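Local structure of phosphate binding protein (Planctomyces limnophilus, 4JWO) at residues K104-E109 against E121-E126; V173-E178 against W183-I188; I226-V231 against A247-K252; K257-D260 against A264-V267. The protein probably binds phosphate as the solute-binding component of a system that transports phosphate across the cytoplasmic membrane. One frame throughout, in Å; residues are numbered along the deposited sequence. Where two conformers were deposited one is given.

Contact 1. Residues K104-E109 against E121-E126; sequences KFIAEE and EKEAAE
Ile106 supplies more than half of this small interface, which buries 150 Å² in total, by laying its branches over the start of the Glu126 side chain. The two side chains cross at about a right angle. CD1 of Ile106 lies 3.8 Å from CB of Glu126, and its CG2 reaches the same carbon at 4.0 Å, so both branches straddle the root of the glutamate rather than its tip alone. OE1 of Glu126 comes back over the isoleucine, 3.7 Å from CG2 of Ile106, a contact of a carboxylate oxygen with a methyl group that contributes packing and no polar bond. The isoleucine reaches across because CG1 lies beside its backbone N (chi1 -70°) and CD1 continues the chain in extended form (chi2 158°).

Glu123, one turn earlier on the second helix, adds a smaller patch through its backbone: its O lies 3.9 Å from CD1 of Ile106. The carboxylate of Glu123 is engaged elsewhere, in a salt bridge with Arg117, while its backbone N bonds to Thr120 OG1 at the start of the helix. Ile106 also touches Cys127 and Lys130, which continue the surface it packs on.

Immediately beyond Ile106 the chain leaves helix 98-106 through a Schellman motif: Glu108 takes a positive phi, Glu109 N bonds to Lys104 O at 2.9 Å and Glu108 N to Phe105 O. The arrangement is a helix C-terminal end packed against the next helix, 121-129, across the connection that contains strand 112-115, within the alpha/beta architecture of a periplasmic-binding-protein fold.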
loop_
_atom_site.group_PDB
_atom_site.type_symbol
_atom_site.label_atom_id
_atom_site.label_comp_id
_atom_site.label_asym_id
_atom_site.label_seq_id
_atom_site.Cartn_x
_atom_site.Cartn_y
_atom_site.Cartn_z
ATOM N N LYS A 104 -1.027 -9.337 17.430
ATOM C CA LYS A 104 -1.114 -10.789 17.443
ATOM C C LYS A 104 0.261 -11.420 17.290
ATOM O O LYS A 104 0.518 -12.505 17.799
ATOM C CB LYS A 104 -2.048 -11.287 16.338
ATOM C CG LYS A 104 -3.479 -10.788 16.455
ATOM C CD LYS A 104 -4.456 -11.793 15.858
ATOM C CE LYS A 104 -5.882 -11.265 15.856
ATOM N NZ LYS A 104 -6.850 -12.280 15.348
ATOM N N PHE A 105 1.137 -10.729 16.572
ATOM C CA PHE A 105 2.518 -11.148 16.388
ATOM C C PHE A 105 3.221 -11.169 17.735
ATOM O O PHE A 105 3.888 -12.137 18.083
ATOM C CB PHE A 105 3.209 -10.153 15.457
ATOM C CG PHE A 105 4.547 -10.611 14.932
ATOM C CD1 PHE A 105 4.634 -11.638 14.004
ATOM C CD2 PHE A 105 5.715 -9.981 15.335
ATOM C CE1 PHE A 105 5.866 -12.037 13.496
ATOM C CE2 PHE A 105 6.953 -10.375 14.832
ATOM C CZ PHE A 105 7.027 -11.405 13.910
ATOM N N ILE A 106 3.054 -10.089 18.489
ATOM C CA ILE A 106 3.649 -9.964 19.818
ATOM C C ILE A 106 3.028 -10.976 20.787
ATOM O O ILE A 106 3.721 -11.533 21.641
ATOM C CB ILE A 106 3.505 -8.519 20.362
ATOM C CG1 ILE A 106 4.415 -7.573 19.576
ATOM C CG2 ILE A 106 3.837 -8.448 21.847
ATOM C CD1 ILE A 106 3.988 -6.116 19.636
ATOM N N ALA A 107 1.729 -11.225 20.638
ATOM C CA ALA A 107 1.035 -12.213 21.466
ATOM C C ALA A 107 1.320 -13.649 21.013
ATOM O O ALA A 107 0.825 -14.608 21.615
ATOM C CB ALA A 107 -0.466 -11.941 21.478
ATOM N N GLU A 108 2.115 -13.781 19.951
ATOM C CA GLU A 108 2.546 -15.074 19.415
ATOM C C GLU A 108 1.385 -15.961 18.979
ATOM O O GLU A 108 1.390 -17.169 19.211
ATOM C CB GLU A 108 3.446 -15.806 20.414
ATOM C CG GLU A 108 4.736 -15.054 20.710
ATOM C CD GLU A 108 5.739 -15.883 21.484
ATOM O OE1 GLU A 108 5.586 -16.015 22.717
ATOM O OE2 GLU A 108 6.683 -16.405 20.851
ATOM N N GLU A 109 0.400 -15.349 18.331
ATOM C CA GLU A 109 -0.792 -16.057 17.887
ATOM C C GLU A 109 -0.813 -16.244 16.369
ATOM O O GLU A 109 -1.750 -16.830 15.824
ATOM C CB GLU A 109 -2.049 -15.322 18.372
ATOM C CG GLU A 109 -2.201 -15.318 19.896
ATOM C CD GLU A 109 -3.106 -14.206 20.408
ATOM O OE1 GLU A 109 -3.442 -13.290 19.621
ATOM O OE2 GLU A 109 -3.462 -14.244 21.608
ATOM N N GLU A 121 9.361 1.314 17.178
ATOM C CA GLU A 121 10.275 1.115 18.292
ATOM C C GLU A 121 9.560 0.424 19.438
ATOM O O GLU A 121 10.122 -0.464 20.070
ATOM C CB GLU A 121 10.846 2.445 18.780
ATOM C CG GLU A 121 11.970 2.997 17.927
ATOM C CD GLU A 121 12.737 4.092 18.641
ATOM O OE1 GLU A 121 13.413 4.890 17.954
ATOM O OE2 GLU A 121 12.668 4.151 19.890
ATOM N N LYS A 122 8.320 0.827 19.704
ATOM C CA LYS A 122 7.564 0.232 20.806
ATOM C C LYS A 122 7.220 -1.220 20.502
ATOM O O LYS A 122 7.362 -2.085 21.362
ATOM C CB LYS A 122 6.292 1.025 21.138
ATOM C CG LYS A 122 5.533 0.467 22.342
ATOM C CD LYS A 122 4.286 1.277 22.691
ATOM C CE LYS A 122 3.562 0.664 23.890
ATOM N NZ LYS A 122 2.312 1.390 24.255
ATOM N N GLU A 123 6.770 -1.487 19.277
ATOM C CA GLU A 123 6.474 -2.857 18.874
ATOM C C GLU A 123 7.735 -3.711 18.884
ATOM O O GLU A 123 7.713 -4.862 19.309
ATOM C CB GLU A 123 5.805 -2.893 17.495
ATOM C CG GLU A 123 4.372 -2.406 17.495
ATOM C CD GLU A 123 3.886 -2.005 16.114
ATOM O OE1 GLU A 123 4.731 -1.790 15.214
ATOM O OE2 GLU A 123 2.650 -1.906 15.930
ATOM N N ALA A 124 8.841 -3.141 18.424
ATOM C CA ALA A 124 10.112 -3.854 18.440
ATOM C C ALA A 124 10.547 -4.192 19.865
ATOM O O ALA A 124 11.023 -5.293 20.129
ATOM C CB ALA A 124 11.183 -3.043 17.739
ATOM N N ALA A 125 10.376 -3.242 20.779
ATOM C CA ALA A 125 10.738 -3.467 22.175
ATOM C C ALA A 125 9.842 -4.531 22.806
ATOM O O ALA A 125 10.312 -5.346 23.597
ATOM C CB ALA A 125 10.672 -2.170 22.970
ATOM N N GLU A 126 8.557 -4.523 22.457
ATOM C CA GLU A 126 7.629 -5.537 22.966
ATOM C C GLU A 126 8.036 -6.911 22.454
ATOM O O GLU A 126 7.930 -7.907 23.164
ATOM C CB GLU A 126 6.173 -5.229 22.575
ATOM C CG GLU A 126 5.564 -4.037 23.299
ATOM C CD GLU A 126 4.045 -3.976 23.190
ATOM O OE1 GLU A 126 3.400 -5.045 23.100
ATOM O OE2 GLU A 126 3.493 -2.855 23.202
#

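Contact 2. Residues V173-E178 against W183-I188; sequences VSKWSE and WPDEPI
CG of Trp176 (chi1 -73°) and CG1 of Ile188 (chi1 -49°) both stand anti to their carbonyl carbons, and the indole and the isoleucine branch meet at about a right angle. In the conformer described, one of two deposited for Ile188, its CG1 stands over one face of Trp176, 3.6 Å from the centroid of the five-membered ring and almost on its normal, a CH-pi contact, and its CD1 continues to CG1 of Val173. Trp183 meets the indole near its edge, CE3 of Trp183 lying 3.6 Å from CE3 of Trp176, with the six-membered rings inclined at 63°. Phe154 makes edge-to-face contacts with both tryptophans, and Trp176 NE1 bonds to Gly236 O.

The backbones join at a single bridge between Lys175 and Pro187. Trp176 N donates to Glu186 O at 2.9 Å, and Ile188 N to Ser174 O at 2.9 Å. Ser174 O also receives a water, which donates as well to Ile188 O.

Outside this apolar cluster, the extended Lys175 runs alongside Asp185, and its NZ forms a salt bridge with OD1 of Asp185 at 3.2 Å, using the syn lone pair; a second water links NZ to Asp185 OD2. Glu178 OE1 accepts from both Ser174 N and Lys175 N, holding the 3-10 segment 176-178 against the residues just before it. The chemistry thus divides in two: a buried aromatic interior holds the loop to its domain, while a direct ion pair, backed by a water, joins its limbs at the surface.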
loop_
_atom_site.group_PDB
_atom_site.type_symbol
_atom_site.label_atom_id
_atom_site.label_comp_id
_atom_site.label_asym_id
_atom_site.label_seq_id
_atom_site.Cartn_x
_atom_site.Cartn_y
_atom_site.Cartn_z
ATOM N N VAL A 173 -16.146 20.404 1.616
ATOM C CA VAL A 173 -15.640 21.124 0.444
ATOM C C VAL A 173 -16.328 20.620 -0.809
ATOM O O VAL A 173 -16.398 19.416 -1.052
ATOM C CB VAL A 173 -14.102 20.998 0.305
ATOM C CG1 VAL A 173 -13.633 21.376 -1.113
ATOM C CG2 VAL A 173 -13.421 21.867 1.342
ATOM N N SER A 174 -16.875 21.541 -1.589
ATOM C CA SER A 174 -17.617 21.144 -2.770
ATOM C C SER A 174 -17.080 21.821 -4.014
ATOM O O SER A 174 -17.405 21.409 -5.113
ATOM C CB SER A 174 -19.103 21.463 -2.601
ATOM O OG SER A 174 -19.296 22.858 -2.464
ATOM N N LYS A 175 -16.268 22.864 -3.836
ATOM C CA LYS A 175 -15.783 23.669 -4.950
ATOM C C LYS A 175 -14.276 23.860 -4.901
ATOM O O LYS A 175 -13.685 23.964 -3.829
ATOM C CB LYS A 175 -16.450 25.049 -4.942
ATOM C CG LYS A 175 -17.932 25.021 -5.214
ATOM C CD LYS A 175 -18.548 26.400 -5.054
ATOM C CE LYS A 175 -19.997 26.400 -5.516
ATOM N NZ LYS A 175 -20.603 27.761 -5.457
ATOM N N TRP A 176 -13.659 23.944 -6.070
ATOM C CA TRP A 176 -12.214 24.125 -6.126
ATOM C C TRP A 176 -11.771 25.416 -5.437
ATOM O O TRP A 176 -10.694 25.471 -4.842
ATOM C CB TRP A 176 -11.743 24.101 -7.580
ATOM C CG TRP A 176 -11.778 22.742 -8.203
ATOM C CD1 TRP A 176 -12.751 22.240 -9.014
ATOM C CD2 TRP A 176 -10.785 21.715 -8.086
ATOM N NE1 TRP A 176 -12.430 20.966 -9.414
ATOM C CE2 TRP A 176 -11.216 20.621 -8.863
ATOM C CE3 TRP A 176 -9.565 21.621 -7.403
ATOM C CZ2 TRP A 176 -10.481 19.435 -8.968
ATOM C CZ3 TRP A 176 -8.832 20.449 -7.514
ATOM C CH2 TRP A 176 -9.292 19.373 -8.297
ATOM N N SER A 177 -12.602 26.456 -5.525
ATOM C CA SER A 177 -12.298 27.773 -4.953
ATOM C C SER A 177 -12.137 27.700 -3.441
ATOM O O SER A 177 -11.570 28.603 -2.812
ATOM C CB SER A 177 -13.417 28.765 -5.285
ATOM O OG SER A 177 -14.666 28.246 -4.852
ATOM N N GLU A 178 -12.672 26.637 -2.859
ATOM C CA GLU A 178 -12.633 26.446 -1.418
ATOM C C GLU A 178 -11.351 25.747 -0.977
ATOM O O GLU A 178 -11.048 25.703 0.214
ATOM C CB GLU A 178 -13.863 25.642 -0.955
ATOM C CG GLU A 178 -15.164 26.423 -1.056
ATOM C CD GLU A 178 -16.402 25.559 -0.877
ATOM O OE1 GLU A 178 -16.330 24.350 -1.166
ATOM O OE2 GLU A 178 -17.452 26.091 -0.456
ATOM N N TRP A 183 -8.794 29.614 -7.087
ATOM C CA TRP A 183 -9.160 28.508 -7.970
ATOM C C TRP A 183 -10.627 28.657 -8.398
ATOM O O TRP A 183 -11.410 29.326 -7.715
ATOM C CB TRP A 183 -8.924 27.162 -7.273
ATOM C CG TRP A 183 -7.499 26.707 -7.299
ATOM C CD1 TRP A 183 -6.437 27.371 -7.838
ATOM C CD2 TRP A 183 -6.988 25.481 -6.770
ATOM N NE1 TRP A 183 -5.285 26.629 -7.680
ATOM C CE2 TRP A 183 -5.596 25.464 -7.025
ATOM C CE3 TRP A 183 -7.568 24.389 -6.110
ATOM C CZ2 TRP A 183 -4.775 24.400 -6.640
ATOM C CZ3 TRP A 183 -6.753 23.330 -5.722
ATOM C CH2 TRP A 183 -5.368 23.344 -5.991
ATOM N N PRO A 184 -10.996 28.057 -9.536
ATOM C CA PRO A 184 -12.342 28.279 -10.078
ATOM C C PRO A 184 -13.479 27.934 -9.126
ATOM O O PRO A 184 -13.438 26.958 -8.365
ATOM C CB PRO A 184 -12.380 27.370 -11.310
ATOM C CG PRO A 184 -10.953 27.329 -11.763
ATOM C CD PRO A 184 -10.133 27.331 -10.488
ATOM N N ASP A 185 -14.505 28.777 -9.182
ATOM C CA ASP A 185 -15.748 28.575 -8.447
ATOM C C ASP A 185 -16.558 27.493 -9.159
ATOM O O ASP A 185 -17.618 27.753 -9.734
ATOM C CB ASP A 185 -16.516 29.898 -8.398
ATOM C CG ASP A 185 -17.821 29.794 -7.627
ATOM O OD1 ASP A 185 -17.923 28.915 -6.754
ATOM O OD2 ASP A 185 -18.745 30.594 -7.891
ATOM N N GLU A 186 -16.034 26.274 -9.133
ATOM C CA GLU A 186 -16.606 25.164 -9.882
ATOM C C GLU A 186 -16.598 23.935 -8.998
ATOM O O GLU A 186 -15.709 23.778 -8.162
ATOM C CB GLU A 186 -15.759 24.875 -11.126
ATOM C CG GLU A 186 -15.652 26.034 -12.121
ATOM C CD GLU A 186 -16.953 26.318 -12.851
ATOM O OE1 GLU A 186 -17.872 25.471 -12.793
ATOM O OE2 GLU A 186 -17.054 27.391 -13.492
ATOM N N PRO A 187 -17.576 23.041 -9.190
ATOM C CA PRO A 187 -17.643 21.864 -8.316
ATOM C C PRO A 187 -16.463 20.928 -8.494
ATOM O O PRO A 187 -15.953 20.750 -9.604
ATOM C CB PRO A 187 -18.923 21.151 -8.780
ATOM C CG PRO A 187 -19.716 22.195 -9.488
ATOM C CD PRO A 187 -18.722 23.120 -10.112
ATOM N N ILE A 188 -16.011 20.329 -7.399
ATOM C CA ILE A 188 -15.027 19.247 -7.461
ATOM C C ILE A 188 -15.793 17.939 -7.478
ATOM O O ILE A 188 -16.580 17.680 -6.572
ATOM C CB ILE A 188 -14.148 19.167 -6.205
ATOM C CG1 ILE A 188 -13.567 20.522 -5.836
ATOM C CG2 ILE A 188 -13.032 18.127 -6.397
ATOM C CD1 ILE A 188 -12.784 20.472 -4.553
HETATM O O HOH W 1 -19.001 19.066 -5.290
HETATM O O HOH W 2 -21.338 29.032 -8.034
#

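Contact 3. Residues I226-V231 against A247-K252; sequences ILVQGV and AENASK
Val228, on helix 224-233, packs against Asn249 and Lys252 in the loop leading to strand 254-259, a helix-to-loop contact within the alpha/beta domain of this binding-protein fold. The valine puts both methyls to work: CG1 lies opposite the backbone N across the CA-CB bond (chi1 168°) and points between the two polar side chains, while CG2 faces the amide nitrogen, 3.7 Å from ND2 of Asn249. CG1 sits 3.8 Å from CG of the same amide. Asn249 presents this amide to the helix, and its ND2 bonds to Tyr245 O, which gives the nitrogen beside the methyl a polar partner.

Lys252 approaches differently. Its chain leaves CB extended, then bends at chi3 and chi4 (-56° and 108°); these bends bring NZ against the valine, and the two side chains cross at about a right angle. Asn249 lies in a type I turn from Ala247 to Ala250, and Lys252 N bonds to Asn249 O at 2.9 Å just after it.

Behind the contact, Val228 also meets Leu253 and Phe241, placing its buried side between the loop and strand 237-242. The ammonium group holds a water, which accepts from Lys252 NZ at 2.8 Å; the approach of that water to OE1 of Gln229 is unusually short, and a bond there is doubtful. NZ itself stands 3.5 Å from CG1 of Val228, a charged nitrogen resting against a methyl.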
loop_
_atom_site.group_PDB
_atom_site.type_symbol
_atom_site.label_atom_id
_atom_site.label_comp_id
_atom_site.label_asym_id
_atom_site.label_seq_id
_atom_site.Cartn_x
_atom_site.Cartn_y
_atom_site.Cartn_z
ATOM N N ILE A 226 -13.549 2.115 -13.906
ATOM C CA ILE A 226 -14.711 2.996 -13.835
ATOM C C ILE A 226 -14.315 4.359 -13.269
ATOM O O ILE A 226 -14.802 5.394 -13.732
ATOM C CB ILE A 226 -15.851 2.340 -13.006
ATOM C CG1 ILE A 226 -16.407 1.146 -13.783
ATOM C CG2 ILE A 226 -16.957 3.352 -12.684
ATOM C CD1 ILE A 226 -17.503 0.403 -13.061
ATOM N N LEU A 227 -13.435 4.366 -12.270
ATOM C CA LEU A 227 -12.934 5.631 -11.722
ATOM C C LEU A 227 -12.149 6.414 -12.773
ATOM O O LEU A 227 -12.306 7.633 -12.886
ATOM C CB LEU A 227 -12.063 5.392 -10.489
ATOM C CG LEU A 227 -12.725 4.647 -9.330
ATOM C CD1 LEU A 227 -11.708 4.497 -8.201
ATOM C CD2 LEU A 227 -13.977 5.393 -8.843
ATOM N N VAL A 228 -11.299 5.719 -13.528
ATOM C CA VAL A 228 -10.565 6.349 -14.627
ATOM C C VAL A 228 -11.528 7.049 -15.572
ATOM O O VAL A 228 -11.328 8.221 -15.906
ATOM C CB VAL A 228 -9.701 5.314 -15.408
ATOM C CG1 VAL A 228 -9.177 5.897 -16.722
ATOM C CG2 VAL A 228 -8.553 4.826 -14.535
ATOM N N GLN A 229 -12.578 6.344 -16.002
ATOM C CA GLN A 229 -13.545 6.905 -16.939
ATOM C C GLN A 229 -14.266 8.106 -16.330
ATOM O O GLN A 229 -14.573 9.073 -17.020
ATOM C CB GLN A 229 -14.561 5.838 -17.381
ATOM C CG GLN A 229 -15.468 6.282 -18.509
ATOM C CD GLN A 229 -14.703 6.517 -19.797
ATOM O OE1 GLN A 229 -13.779 5.768 -20.133
ATOM N NE2 GLN A 229 -15.077 7.565 -20.520
ATOM N N GLY A 230 -14.521 8.040 -15.025
ATOM C CA GLY A 230 -15.141 9.141 -14.311
ATOM C C GLY A 230 -14.309 10.404 -14.392
ATOM O O GLY A 230 -14.819 11.490 -14.677
ATOM N N VAL A 231 -13.012 10.264 -14.141
ATOM C CA VAL A 231 -12.104 11.397 -14.244
ATOM C C VAL A 231 -12.009 11.914 -15.677
ATOM O O VAL A 231 -12.019 13.125 -15.909
ATOM C CB VAL A 231 -10.716 11.035 -13.682
ATOM C CG1 VAL A 231 -9.723 12.177 -13.922
ATOM C CG2 VAL A 231 -10.851 10.707 -12.197
ATOM N N ALA A 247 -0.817 4.616 -14.755
ATOM C CA ALA A 247 0.246 4.407 -15.734
ATOM C C ALA A 247 -0.295 3.901 -17.055
ATOM O O ALA A 247 0.153 4.315 -18.127
ATOM C CB ALA A 247 1.301 3.445 -15.185
ATOM N N GLU A 248 -1.290 3.029 -16.990
ATOM C CA GLU A 248 -1.790 2.416 -18.214
ATOM C C GLU A 248 -2.800 3.313 -18.917
ATOM O O GLU A 248 -3.221 3.026 -20.038
ATOM C CB GLU A 248 -2.414 1.063 -17.909
ATOM C CG GLU A 248 -3.667 1.182 -17.106
ATOM C CD GLU A 248 -4.235 -0.157 -16.692
ATOM O OE1 GLU A 248 -5.465 -0.234 -16.492
ATOM O OE2 GLU A 248 -3.454 -1.123 -16.554
ATOM N N ASN A 249 -3.175 4.405 -18.255
ATOM C CA ASN A 249 -4.102 5.375 -18.824
ATOM C C ASN A 249 -3.507 6.779 -18.871
ATOM O O ASN A 249 -4.238 7.765 -18.889
ATOM C CB ASN A 249 -5.394 5.392 -18.008
ATOM C CG ASN A 249 -6.184 4.112 -18.148
ATOM O OD1 ASN A 249 -6.742 3.829 -19.210
ATOM N ND2 ASN A 249 -6.246 3.330 -17.073
ATOM N N ALA A 250 -2.178 6.867 -18.905
ATOM C CA ALA A 250 -1.492 8.149 -18.733
ATOM C C ALA A 250 -1.837 9.201 -19.788
ATOM O O ALA A 250 -1.804 10.398 -19.508
ATOM C CB ALA A 250 0.023 7.940 -18.655
ATOM N N SER A 251 -2.175 8.764 -20.998
ATOM C CA SER A 251 -2.518 9.696 -22.067
ATOM C C SER A 251 -3.893 10.347 -21.884
ATOM O O SER A 251 -4.234 11.289 -22.599
ATOM C CB SER A 251 -2.457 8.989 -23.420
ATOM O OG SER A 251 -3.583 8.147 -23.582
ATOM N N LYS A 252 -4.676 9.850 -20.927
ATOM C CA LYS A 252 -6.046 10.329 -20.720
ATOM C C LYS A 252 -6.258 10.975 -19.355
ATOM O O LYS A 252 -7.329 11.512 -19.078
ATOM C CB LYS A 252 -7.038 9.173 -20.884
ATOM C CG LYS A 252 -6.945 8.474 -22.232
ATOM C CD LYS A 252 -7.917 7.303 -22.329
ATOM C CE LYS A 252 -7.702 6.304 -21.211
ATOM N NZ LYS A 252 -8.803 6.356 -20.221
HETATM O O HOH W 3 -11.361 5.254 -19.638
#

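Contact 4. Residues K257-D260 against A264-V267; sequences KISD and AVCV
Segments 257-260 and 264-267 run antiparallel and pair at Ile258 and Val267, where Ile258 N donates to Val267 O at 2.9 Å and Val267 N returns a bond to Ile258 O at 3.0 Å. Farther toward the turn the pairing changes character, as Cys266 takes left-handed backbone angles (46°/57°) and its N donates to a side chain instead of a carbonyl. That acceptor is OG of Ser259, 2.7 Å away, which the first torsion keeps beside the serine's own backbone N (chi1 -67°). The same hydroxyl oxygen lies 3.5 Å from SG of Cys266, whose sulfur is bonded to Cys157 in a disulfide.

Asp260 closes the other end with a reciprocal pair. Its N donates to Ala264 O at 3.0 Å, and its OD1 accepts from Ala264 N at 3.0 Å, the donor standing above the carboxylate plane. OD1 also takes a bond from Lys262 N, so one oxygen gathers two amides of the turn. The methyl of Ala264 rests against this carboxylate, and CB of Lys257 covers the backbone of Cys266 at the opposite end.

The disulfide joins the returning segment 264-267 to strand 157-159, whose Met158 makes backbone hydrogen bonds with Lys257 and Ser259. Strand 254-259 therefore lies between that parallel neighbour and the returning segment, with Ile258 and Val267 packing on Tyr279 of the loop between helix 271-275 and strand 283-291.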
loop_
_atom_site.group_PDB
_atom_site.type_symbol
_atom_site.label_atom_id
_atom_site.label_comp_id
_atom_site.label_asym_id
_atom_site.label_seq_id
_atom_site.Cartn_x
_atom_site.Cartn_y
_atom_site.Cartn_z
ATOM N N LYS A 257 0.964 16.412 -9.040
ATOM C CA LYS A 257 2.236 16.415 -8.326
ATOM C C LYS A 257 1.963 16.720 -6.858
ATOM O O LYS A 257 1.109 17.546 -6.554
ATOM C CB LYS A 257 3.175 17.455 -8.931
ATOM C CG LYS A 257 3.402 17.255 -10.416
ATOM C CD LYS A 257 4.302 18.332 -10.982
ATOM C CE LYS A 257 4.718 18.010 -12.405
ATOM N NZ LYS A 257 3.556 17.880 -13.321
ATOM N N ILE A 258 2.684 16.050 -5.958
ATOM C CA ILE A 258 2.344 16.063 -4.536
ATOM C C ILE A 258 3.412 16.724 -3.661
ATOM O O ILE A 258 4.587 16.352 -3.704
ATOM C CB ILE A 258 2.076 14.627 -4.025
ATOM C CG1 ILE A 258 0.932 13.971 -4.811
ATOM C CG2 ILE A 258 1.744 14.618 -2.524
ATOM C CD1 ILE A 258 -0.431 14.621 -4.591
ATOM N N SER A 259 2.996 17.716 -2.876
ATOM C CA SER A 259 3.866 18.316 -1.870
ATOM C C SER A 259 3.429 17.877 -0.484
ATOM O O SER A 259 2.236 17.832 -0.203
ATOM C CB SER A 259 3.799 19.835 -1.944
ATOM O OG SER A 259 4.358 20.299 -3.155
ATOM N N ASP A 260 4.390 17.577 0.386
ATOM C CA ASP A 260 4.065 17.093 1.723
ATOM C C ASP A 260 4.404 18.056 2.863
ATOM O O ASP A 260 4.224 17.718 4.032
ATOM C CB ASP A 260 4.699 15.710 1.972
ATOM C CG ASP A 260 6.203 15.770 2.185
ATOM O OD1 ASP A 260 6.827 16.827 1.931
ATOM O OD2 ASP A 260 6.774 14.735 2.609
ATOM N N ALA A 264 9.221 16.849 0.177
ATOM C CA ALA A 264 8.577 16.637 -1.112
ATOM C C ALA A 264 7.906 17.912 -1.613
ATOM O O ALA A 264 6.933 18.388 -1.030
ATOM C CB ALA A 264 7.551 15.508 -1.011
ATOM N N VAL A 265 8.435 18.480 -2.690
ATOM C CA VAL A 265 7.827 19.656 -3.290
ATOM C C VAL A 265 7.384 19.333 -4.711
ATOM O O VAL A 265 8.222 19.130 -5.592
ATOM C CB VAL A 265 8.801 20.858 -3.311
ATOM C CG1 VAL A 265 8.104 22.107 -3.850
ATOM C CG2 VAL A 265 9.345 21.108 -1.909
ATOM N N CYS A 266 6.068 19.289 -4.919
ATOM C CA CYS A 266 5.477 19.032 -6.238
ATOM C C CYS A 266 6.134 17.854 -6.967
ATOM O O CYS A 266 6.646 17.991 -8.076
ATOM C CB CYS A 266 5.478 20.300 -7.105
ATOM S SG CYS A 266 4.494 21.655 -6.393
ATOM N N VAL A 267 6.112 16.691 -6.319
ATOM C CA VAL A 267 6.724 15.499 -6.873
ATOM C C VAL A 267 5.751 14.736 -7.762
ATOM O O VAL A 267 4.663 14.351 -7.328
ATOM C CB VAL A 267 7.237 14.580 -5.744
ATOM C CG1 VAL A 267 7.942 13.372 -6.325
ATOM C CG2 VAL A 267 8.171 15.353 -4.809
#

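In the fold
From the N terminus the four contacts follow in series, none enclosing or crossing another. Contact 1 closes the excursion through strand 112-115 and joins two helices on one side of the molecule; its centre lies 45 Å from that of contact 2, across the chain's centre. Contact 2 ties together the loop between helix 160-167 and strand 189-192. Contact 3 then spans strand 237-242 and helix 243-247, fastening helix 224-233 to the loop before strand 254-259. That strand leads directly into contact 4, the shortest closure, with three intervening residues. Contacts 2, 3 and 4 lie 21 to 22 Å apart between centres, without touching.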